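Local coordinates for ABC-type amino acid transport system, permease component (Caldanaerobacter subterraneus subsp. tengcongensis MB4, PDB 4YMU), which probably forms the membrane-spanning part of an ABC transporter that carries amino acids across the cell membrane, and binds arginine, at residues 5-10 / 182-187; 173-178 / 187-192. All coordinates share one frame; numbering follows the deposited sequence.

Contact 1: residues 5-10 / 182-187; sequences FLSMVK and TYRYFE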
ATOM      1  N   PHE C   5      27.669   4.826  39.309  1.00110.84           N
ATOM      2  CA  PHE C   5      26.758   3.746  38.950  1.00108.22           C
ATOM      3  C   PHE C   5      26.947   2.520  39.848  1.00111.94           C
ATOM      4  O   PHE C   5      26.044   1.693  39.997  1.00106.00           O
ATOM      5  CB  PHE C   5      26.866   3.394  37.458  1.00100.09           C
ATOM      6  CG  PHE C   5      26.069   4.309  36.564  1.00 96.92           C
ATOM      7  CD1 PHE C   5      24.703   4.126  36.405  1.00 95.99           C
ATOM      8  CD2 PHE C   5      26.676   5.366  35.903  1.00 96.71           C
ATOM      9  CE1 PHE C   5      23.965   4.976  35.584  1.00 93.95           C
ATOM     10  CE2 PHE C   5      25.941   6.221  35.086  1.00 92.85           C
ATOM     11  CZ  PHE C   5      24.590   6.029  34.928  1.00 91.39           C
ATOM     12  N   LEU C   6      28.112   2.414  40.476  1.00116.87           N
ATOM     13  CA  LEU C   6      28.380   1.255  41.319  1.00118.27           C
ATOM     14  C   LEU C   6      27.481   1.279  42.548  1.00120.52           C
ATOM     15  O   LEU C   6      27.000   0.237  43.002  1.00119.25           O
ATOM     16  CB  LEU C   6      29.850   1.215  41.740  1.00118.00           C
ATOM     17  CG  LEU C   6      30.904   1.078  40.637  1.00118.13           C
ATOM     18  CD1 LEU C   6      31.204   2.423  39.956  1.00114.44           C
ATOM     19  CD2 LEU C   6      32.168   0.438  41.191  1.00120.89           C
ATOM     20  N   SER C   7      27.246   2.480  43.072  1.00122.89           N
ATOM     21  CA  SER C   7      26.369   2.677  44.224  1.00119.14           C
ATOM     22  C   SER C   7      24.974   2.166  43.924  1.00118.11           C
ATOM     23  O   SER C   7      24.220   1.805  44.828  1.00120.25           O
ATOM     24  CB  SER C   7      26.309   4.161  44.576  1.00120.00           C
ATOM     25  OG  SER C   7      26.019   4.934  43.421  1.00121.35           O
ATOM     26  N   MET C   8      24.652   2.147  42.634  1.00116.81           N
ATOM     27  CA  MET C   8      23.356   1.735  42.124  1.00101.48           C
ATOM     28  C   MET C   8      23.198   0.219  42.138  1.00 97.72           C
ATOM     29  O   MET C   8      22.075  -0.288  42.224  1.00 92.67           O
ATOM     30  CB  MET C   8      23.192   2.278  40.710  1.00 94.02           C
ATOM     31  CG  MET C   8      21.835   2.844  40.382  1.00103.93           C
ATOM     32  SD  MET C   8      21.126   3.902  41.638  1.00111.54           S
ATOM     33  CE  MET C   8      22.440   5.104  41.833  1.00126.64           C
ATOM     34  N   VAL C   9      24.324  -0.494  42.057  1.00 97.56           N
ATOM     35  CA  VAL C   9      24.318  -1.962  41.978  1.00106.62           C
ATOM     36  C   VAL C   9      23.452  -2.622  43.049  1.00107.59           C
ATOM     37  O   VAL C   9      22.632  -3.486  42.749  1.00113.90           O
ATOM     38  CB  VAL C   9      25.749  -2.563  42.042  1.00104.74           C
ATOM     39  CG1 VAL C   9      25.688  -4.092  42.061  1.00102.66           C
ATOM     40  CG2 VAL C   9      26.595  -2.072  40.874  1.00 92.55           C
ATOM     41  N   LYS C  10      23.625  -2.178  44.290  1.00110.59           N
ATOM     42  CA  LYS C  10      22.930  -2.743  45.446  1.00110.74           C
ATOM     43  C   LYS C  10      21.418  -2.603  45.354  1.00105.93           C
ATOM     44  O   LYS C  10      20.684  -3.252  46.098  1.00104.49           O
ATOM     45  CB  LYS C  10      23.452  -2.099  46.734  1.00113.33           C
ATOM     46  CG  LYS C  10      22.943  -0.685  46.981  1.00113.58           C
ATOM     47  CD  LYS C  10      23.471  -0.119  48.299  1.00105.66           C
ATOM     48  CE  LYS C  10      24.928   0.268  48.181  1.00106.70           C
ATOM     49  NZ  LYS C  10      25.127   1.500  47.370  1.00109.96           N
ATOM     50  N   THR C 182      19.707   7.903  48.305  1.00 90.24           N
ATOM     51  CA  THR C 182      21.012   8.176  47.698  1.00 81.31           C
ATOM     52  C   THR C 182      21.142   9.632  47.290  1.00 86.27           C
ATOM     53  O   THR C 182      22.257  10.140  47.091  1.00 90.34           O
ATOM     54  CB  THR C 182      21.278   7.277  46.443  1.00 99.16           C
ATOM     55  OG1 THR C 182      20.319   7.561  45.408  1.00 94.18           O
ATOM     56  CG2 THR C 182      21.217   5.801  46.810  1.00 89.74           C
ATOM     57  N   TYR C 183      19.995  10.299  47.185  1.00 88.71           N
ATOM     58  CA  TYR C 183      19.903  11.669  46.668  1.00 95.00           C
ATOM     59  C   TYR C 183      20.288  11.731  45.180  1.00100.32           C
ATOM     60  O   TYR C 183      20.457  12.814  44.611  1.00101.04           O
ATOM     61  CB  TYR C 183      20.719  12.653  47.526  1.00 89.71           C
ATOM     62  CG  TYR C 183      20.388  12.566  49.008  1.00 95.36           C
ATOM     63  CD1 TYR C 183      19.362  13.318  49.561  1.00 98.58           C
ATOM     64  CD2 TYR C 183      21.081  11.698  49.845  1.00 98.25           C
ATOM     65  CE1 TYR C 183      19.055  13.224  50.908  1.00107.29           C
ATOM     66  CE2 TYR C 183      20.783  11.595  51.183  1.00103.80           C
ATOM     67  CZ  TYR C 183      19.770  12.358  51.719  1.00109.93           C
ATOM     68  OH  TYR C 183      19.475  12.254  53.073  1.00109.09           O
ATOM     69  N   ARG C 184      20.356  10.559  44.547  1.00 99.62           N
ATOM     70  CA  ARG C 184      20.722  10.451  43.137  1.00 97.50           C
ATOM     71  C   ARG C 184      19.521  10.078  42.273  1.00 94.65           C
ATOM     72  O   ARG C 184      18.892   9.039  42.479  1.00 96.71           O
ATOM     73  CB  ARG C 184      21.836   9.416  42.945  1.00 93.20           C
ATOM     74  CG  ARG C 184      23.161   9.799  43.574  1.00 83.96           C
ATOM     75  CD  ARG C 184      24.244   8.765  43.305  1.00 87.31           C
ATOM     76  NE  ARG C 184      25.553   9.232  43.756  1.00 93.98           N
ATOM     77  CZ  ARG C 184      26.282  10.151  43.128  1.00102.85           C
ATOM     78  NH1 ARG C 184      25.831  10.720  42.021  1.00108.38           N
ATOM     79  NH2 ARG C 184      27.459  10.517  43.615  1.00105.78           N
ATOM     80  N   TYR C 185      19.211  10.947  41.313  1.00 89.91           N
ATOM     81  CA  TYR C 185      18.128  10.716  40.361  1.00 89.41           C
ATOM     82  C   TYR C 185      18.677  10.233  39.024  1.00 88.28           C
ATOM     83  O   TYR C 185      18.158   9.282  38.454  1.00 85.02           O
ATOM     84  CB  TYR C 185      17.340  12.006  40.125  1.00 86.89           C
ATOM     85  CG  TYR C 185      16.121  12.171  40.995  1.00 88.84           C
ATOM     86  CD1 TYR C 185      15.128  11.211  41.003  1.00 86.41           C
ATOM     87  CD2 TYR C 185      15.953  13.303  41.801  1.00 88.14           C
ATOM     88  CE1 TYR C 185      13.996  11.357  41.792  1.00 96.23           C
ATOM     89  CE2 TYR C 185      14.830  13.462  42.589  1.00 83.84           C
ATOM     90  CZ  TYR C 185      13.850  12.486  42.582  1.00 91.34           C
ATOM     91  OH  TYR C 185      12.720  12.614  43.361  1.00 85.97           O
ATOM     92  N   PHE C 186      19.718  10.913  38.545  1.00 81.78           N
ATOM     93  CA  PHE C 186      20.361  10.640  37.264  1.00 91.21           C
ATOM     94  C   PHE C 186      20.612   9.166  36.983  1.00 94.84           C
ATOM     95  O   PHE C 186      20.001   8.582  36.082  1.00 97.95           O
ATOM     96  CB  PHE C 186      21.688  11.391  37.191  1.00 95.26           C
ATOM     97  CG  PHE C 186      22.409  11.229  35.888  1.00103.94           C
ATOM     98  CD1 PHE C 186      22.188  12.119  34.845  1.00106.53           C
ATOM     99  CD2 PHE C 186      23.315  10.191  35.698  1.00105.73           C
ATOM    100  CE1 PHE C 186      22.857  11.980  33.635  1.00 98.09           C
ATOM    101  CE2 PHE C 186      23.988  10.045  34.487  1.00100.31           C
ATOM    102  CZ  PHE C 186      23.758  10.943  33.458  1.00 95.06           C
ATOM    103  N   GLU C 187      21.520   8.572  37.746  1.00 95.51           N
ATOM    104  CA  GLU C 187      21.940   7.198  37.488  1.00 98.41           C
ATOM    105  C   GLU C 187      20.795   6.157  37.469  1.00 97.45           C
ATOM    106  O   GLU C 187      20.718   5.344  36.543  1.00 97.03           O
ATOM    107  CB  GLU C 187      23.118   6.787  38.399  1.00 94.31           C
ATOM    108  CG  GLU C 187      23.269   7.616  39.674  1.00108.02           C
ATOM    109  CD  GLU C 187      24.132   8.868  39.506  1.00113.37           C
ATOM    110  OE1 GLU C 187      23.598   9.993  39.612  1.00111.27           O
ATOM    111  OE2 GLU C 187      25.357   8.735  39.307  1.00116.90           O
TER
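Phe5 lies against the backbone and CB of Glu187, and the contact is mostly apolar. Its ring takes Glu187 CB over one face in a CH-pi contact, with that carbon 3.8 Å from the centroid of the Phe5 ring and offset toward the rim. Phe5 CE1 also comes within 3.4 Å of Glu187 O. At its tip the Phe5 ring reaches Phe186, CZ to CE2 at 4.1 Å. Met8 comes up from the short helix 6-9. Its side chain is curled, and the last turn (chi3 55°) brings CE to 3.4 Å from Glu187 CG, the two side chains crossing at about a right angle.

Residues 182-187 span the turn from the end of helix 174-182 to the start of helix 186-214. Thr182 OG1 accepts from Arg184 N at 3.1 Å, which makes an ST turn, and Tyr183 leaves the helix with positive phi.

Charged groups lie beside this apolar patch. Arg184 NH1 makes a long, weak salt bridge to Glu187 OE1, while Glu187 OE2 accepts a hydrogen bond from the backbone N of Asp4, which ties the chain start to this turn. Gln80 of the second subunit, another copy of this protein, reaches in here too: its OE1 accepts from the backbone N atoms of both Tyr185 and Phe186.

Contact 2: residues 173-178 / 187-192; sequences RQADII and EPYIII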
ATOM      1  N   ARG C 173       8.954   4.250  38.991  1.00 98.38           N
ATOM      2  CA  ARG C 173       8.811   4.698  40.374  1.00 96.61           C
ATOM      3  C   ARG C 173      10.086   4.462  41.177  1.00 95.41           C
ATOM      4  O   ARG C 173      10.396   5.231  42.084  1.00 98.03           O
ATOM      5  CB  ARG C 173       7.623   4.002  41.032  1.00 96.48           C
ATOM      6  CG  ARG C 173       7.268   4.509  42.418  1.00101.67           C
ATOM      7  CD  ARG C 173       7.234   6.035  42.494  1.00 98.92           C
ATOM      8  NE  ARG C 173       6.189   6.491  43.411  1.00108.75           N
ATOM      9  CZ  ARG C 173       6.231   6.370  44.738  1.00116.01           C
ATOM     10  NH1 ARG C 173       7.273   5.802  45.338  1.00116.94           N
ATOM     11  NH2 ARG C 173       5.219   6.814  45.475  1.00115.88           N
ATOM     12  N   GLN C 174      10.822   3.403  40.830  1.00 95.12           N
ATOM     13  CA  GLN C 174      12.046   3.039  41.536  1.00 91.44           C
ATOM     14  C   GLN C 174      13.000   4.213  41.701  1.00 94.28           C
ATOM     15  O   GLN C 174      13.587   4.383  42.766  1.00 95.32           O
ATOM     16  CB  GLN C 174      12.766   1.880  40.842  1.00 83.16           C
ATOM     17  CG  GLN C 174      11.922   0.630  40.705  1.00 85.06           C
ATOM     18  CD  GLN C 174      11.212   0.244  41.995  1.00 94.69           C
ATOM     19  OE1 GLN C 174      11.842   0.015  43.031  1.00 97.16           O
ATOM     20  NE2 GLN C 174       9.887   0.163  41.930  1.00 95.38           N
ATOM     21  N   ALA C 175      13.135   5.043  40.673  1.00 88.64           N
ATOM     22  CA  ALA C 175      14.071   6.167  40.757  1.00 89.37           C
ATOM     23  C   ALA C 175      13.770   7.118  41.929  1.00 97.33           C
ATOM     24  O   ALA C 175      14.681   7.740  42.491  1.00 94.01           O
ATOM     25  CB  ALA C 175      14.101   6.925  39.474  1.00 79.42           C
ATOM     26  N   ASP C 176      12.494   7.248  42.279  1.00100.25           N
ATOM     27  CA  ASP C 176      12.142   8.027  43.453  1.00 98.22           C
ATOM     28  C   ASP C 176      12.674   7.295  44.673  1.00107.95           C
ATOM     29  O   ASP C 176      13.515   7.835  45.408  1.00120.00           O
ATOM     30  CB  ASP C 176      10.636   8.279  43.559  1.00 88.50           C
ATOM     31  CG  ASP C 176      10.144   9.337  42.566  1.00104.30           C
ATOM     32  OD1 ASP C 176      10.901  10.291  42.237  1.00103.05           O
ATOM     33  OD2 ASP C 176       8.973   9.229  42.139  1.00112.75           O
ATOM     34  N   ILE C 177      12.225   6.053  44.845  1.00 99.75           N
ATOM     35  CA  ILE C 177      12.623   5.228  45.976  1.00 93.40           C
ATOM     36  C   ILE C 177      14.135   5.305  46.220  1.00 93.83           C
ATOM     37  O   ILE C 177      14.586   5.781  47.273  1.00 95.51           O
ATOM     38  CB  ILE C 177      12.175   3.782  45.746  1.00 93.30           C
ATOM     39  CG1 ILE C 177      10.647   3.729  45.673  1.00 93.94           C
ATOM     40  CG2 ILE C 177      12.706   2.861  46.827  1.00 96.87           C
ATOM     41  CD1 ILE C 177      10.066   2.333  45.506  1.00 95.17           C
ATOM     42  N   ILE C 178      14.906   4.906  45.215  1.00 90.43           N
ATOM     43  CA  ILE C 178      16.362   4.927  45.281  1.00 86.56           C
ATOM     44  C   ILE C 178      16.921   6.296  45.655  1.00 92.46           C
ATOM     45  O   ILE C 178      17.811   6.387  46.512  1.00 89.60           O
ATOM     46  CB  ILE C 178      16.978   4.449  43.945  1.00 85.29           C
ATOM     47  CG1 ILE C 178      16.640   2.975  43.714  1.00 90.92           C
ATOM     48  CG2 ILE C 178      18.480   4.632  43.932  1.00 81.70           C
ATOM     49  CD1 ILE C 178      16.738   2.549  42.279  1.00 83.47           C
ATOM     50  N   GLU C 187      21.520   8.572  37.746  1.00 95.51           N
ATOM     51  CA  GLU C 187      21.940   7.198  37.488  1.00 98.41           C
ATOM     52  C   GLU C 187      20.795   6.157  37.469  1.00 97.45           C
ATOM     53  O   GLU C 187      20.718   5.344  36.543  1.00 97.03           O
ATOM     54  CB  GLU C 187      23.118   6.787  38.399  1.00 94.31           C
ATOM     55  CG  GLU C 187      23.269   7.616  39.674  1.00108.02           C
ATOM     56  CD  GLU C 187      24.132   8.868  39.506  1.00113.37           C
ATOM     57  OE1 GLU C 187      23.598   9.993  39.612  1.00111.27           O
ATOM     58  OE2 GLU C 187      25.357   8.735  39.307  1.00116.90           O
ATOM     59  N   PRO C 188      19.881   6.195  38.456  1.00 91.55           N
ATOM     60  CA  PRO C 188      18.774   5.224  38.352  1.00 97.74           C
ATOM     61  C   PRO C 188      17.828   5.476  37.156  1.00 97.23           C
ATOM     62  O   PRO C 188      17.206   4.541  36.661  1.00 97.34           O
ATOM     63  CB  PRO C 188      18.025   5.396  39.688  1.00 93.19           C
ATOM     64  CG  PRO C 188      18.390   6.751  40.145  1.00 82.21           C
ATOM     65  CD  PRO C 188      19.802   6.981  39.696  1.00 75.10           C
ATOM     66  N   TYR C 189      17.715   6.723  36.710  1.00 88.86           N
ATOM     67  CA  TYR C 189      16.897   7.029  35.553  1.00 83.52           C
ATOM     68  C   TYR C 189      17.561   6.479  34.297  1.00 90.43           C
ATOM     69  O   TYR C 189      16.898   5.846  33.487  1.00 86.57           O
ATOM     70  CB  TYR C 189      16.633   8.534  35.428  1.00 76.43           C
ATOM     71  CG  TYR C 189      15.412   8.965  36.198  1.00 88.66           C
ATOM     72  CD1 TYR C 189      14.225   8.249  36.104  1.00 81.45           C
ATOM     73  CD2 TYR C 189      15.457  10.058  37.072  1.00 98.39           C
ATOM     74  CE1 TYR C 189      13.102   8.637  36.819  1.00 93.37           C
ATOM     75  CE2 TYR C 189      14.345  10.445  37.805  1.00 91.21           C
ATOM     76  CZ  TYR C 189      13.172   9.732  37.683  1.00 98.51           C
ATOM     77  OH  TYR C 189      12.059  10.107  38.412  1.00 93.13           O
ATOM     78  N   ILE C 190      18.862   6.728  34.135  1.00 87.92           N
ATOM     79  CA  ILE C 190      19.609   6.126  33.041  1.00 86.87           C
ATOM     80  C   ILE C 190      19.413   4.612  33.036  1.00 95.21           C
ATOM     81  O   ILE C 190      19.064   4.026  32.007  1.00 91.95           O
ATOM     82  CB  ILE C 190      21.096   6.427  33.136  1.00 82.56           C
ATOM     83  CG1 ILE C 190      21.353   7.910  32.861  1.00 85.99           C
ATOM     84  CG2 ILE C 190      21.860   5.548  32.188  1.00 76.41           C
ATOM     85  CD1 ILE C 190      21.067   8.343  31.444  1.00 81.28           C
ATOM     86  N   ILE C 191      19.602   3.986  34.194  1.00 99.32           N
ATOM     87  CA  ILE C 191      19.447   2.535  34.300  1.00100.86           C
ATOM     88  C   ILE C 191      18.046   2.071  33.909  1.00101.61           C
ATOM     89  O   ILE C 191      17.872   1.058  33.226  1.00 98.14           O
ATOM     90  CB  ILE C 191      19.783   2.049  35.724  1.00 95.27           C
ATOM     91  CG1 ILE C 191      21.280   2.206  35.976  1.00 90.26           C
ATOM     92  CG2 ILE C 191      19.347   0.604  35.945  1.00 91.20           C
ATOM     93  CD1 ILE C 191      21.737   1.532  37.237  1.00102.30           C
ATOM     94  N   ILE C 192      17.044   2.815  34.352  1.00103.64           N
ATOM     95  CA  ILE C 192      15.658   2.466  34.050  1.00 97.66           C
ATOM     96  C   ILE C 192      15.353   2.628  32.554  1.00 90.31           C
ATOM     97  O   ILE C 192      14.748   1.753  31.945  1.00 82.01           O
ATOM     98  CB  ILE C 192      14.680   3.302  34.898  1.00 93.74           C
ATOM     99  CG1 ILE C 192      14.727   2.862  36.366  1.00 95.26           C
ATOM    100  CG2 ILE C 192      13.269   3.196  34.361  1.00 92.08           C
ATOM    101  CD1 ILE C 192      14.151   3.890  37.316  1.00 86.75           C
TER
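Ala175 sits between Pro188, Tyr189 and Ile192, and it has more surface buried here than any other residue of the two segments. Its CB lies over one face of the Tyr189 ring, 3.3 Å above the plane and offset toward the rim. The closest ring atom is Tyr189 CE1, 3.3 Å from Ala175 CB, so the methyl is pressed firmly on the ring in a CH-pi contact. Ile192 closes in as well, with its CD1 3.7 Å from Ala175 CB and equally near the backbone N of Ala175.

Pro188 is next in buried surface. Its CB packs against Ala175 CB at 4.2 Å and against Ile178 CD1 at 4.1 Å. Ile178 and Pro188 lie alongside each other, pointing opposite ways, and an extended chi2 (159°) carries Ile178 CD1 out to the proline.

Tyr189 carries its hydroxyl on past Ala175 toward Asp176, but OH stays 4.0 Å from Asp176 OD1, which probably hydrogen-bonds to Tyr185 OH. An alanine in place of Tyr189 would probably leave Ala175 CB without its aromatic cover and open a gap where the ring now lies between the two helices.

The backbones make a helical hairpin: the axes of 174-178 and 187-192 run nearly antiparallel, 153° apart, and approach to 9.1 Å. At Ala175 the backbones come nearest, CA to Pro188 CA 5.4 Å, and its side chain is a single methyl. Phe15 of helix 12-44 touches both Ile178 and Ile192, Met8 of helix 6-9 packs on Ile178 and Pro188, and Tyr189 also meets Leu72 of the second subunit.

Overall arrangement
Both contacts use the start of helix 186-214, share Glu187 and have centres about 8 Å apart. Contact 2 is the more buried, an almost wholly apolar seam between two helices of one hairpin. Contact 1 is partly buried and brings the N-terminal segment onto the turn that joins those helices, so charged and polar groups appear there beside its aromatic and methionine packing. Met8 bridges the two, its CG 3.4 Å from Ile191 CD1, and a polar tie joins them as well. Each contact also touches the second subunit, contact 1 by hydrogen bonds to its backbone and an edge-to-face pair of Phe186 with Phe81 of that subunit, contact 2 mainly by packing.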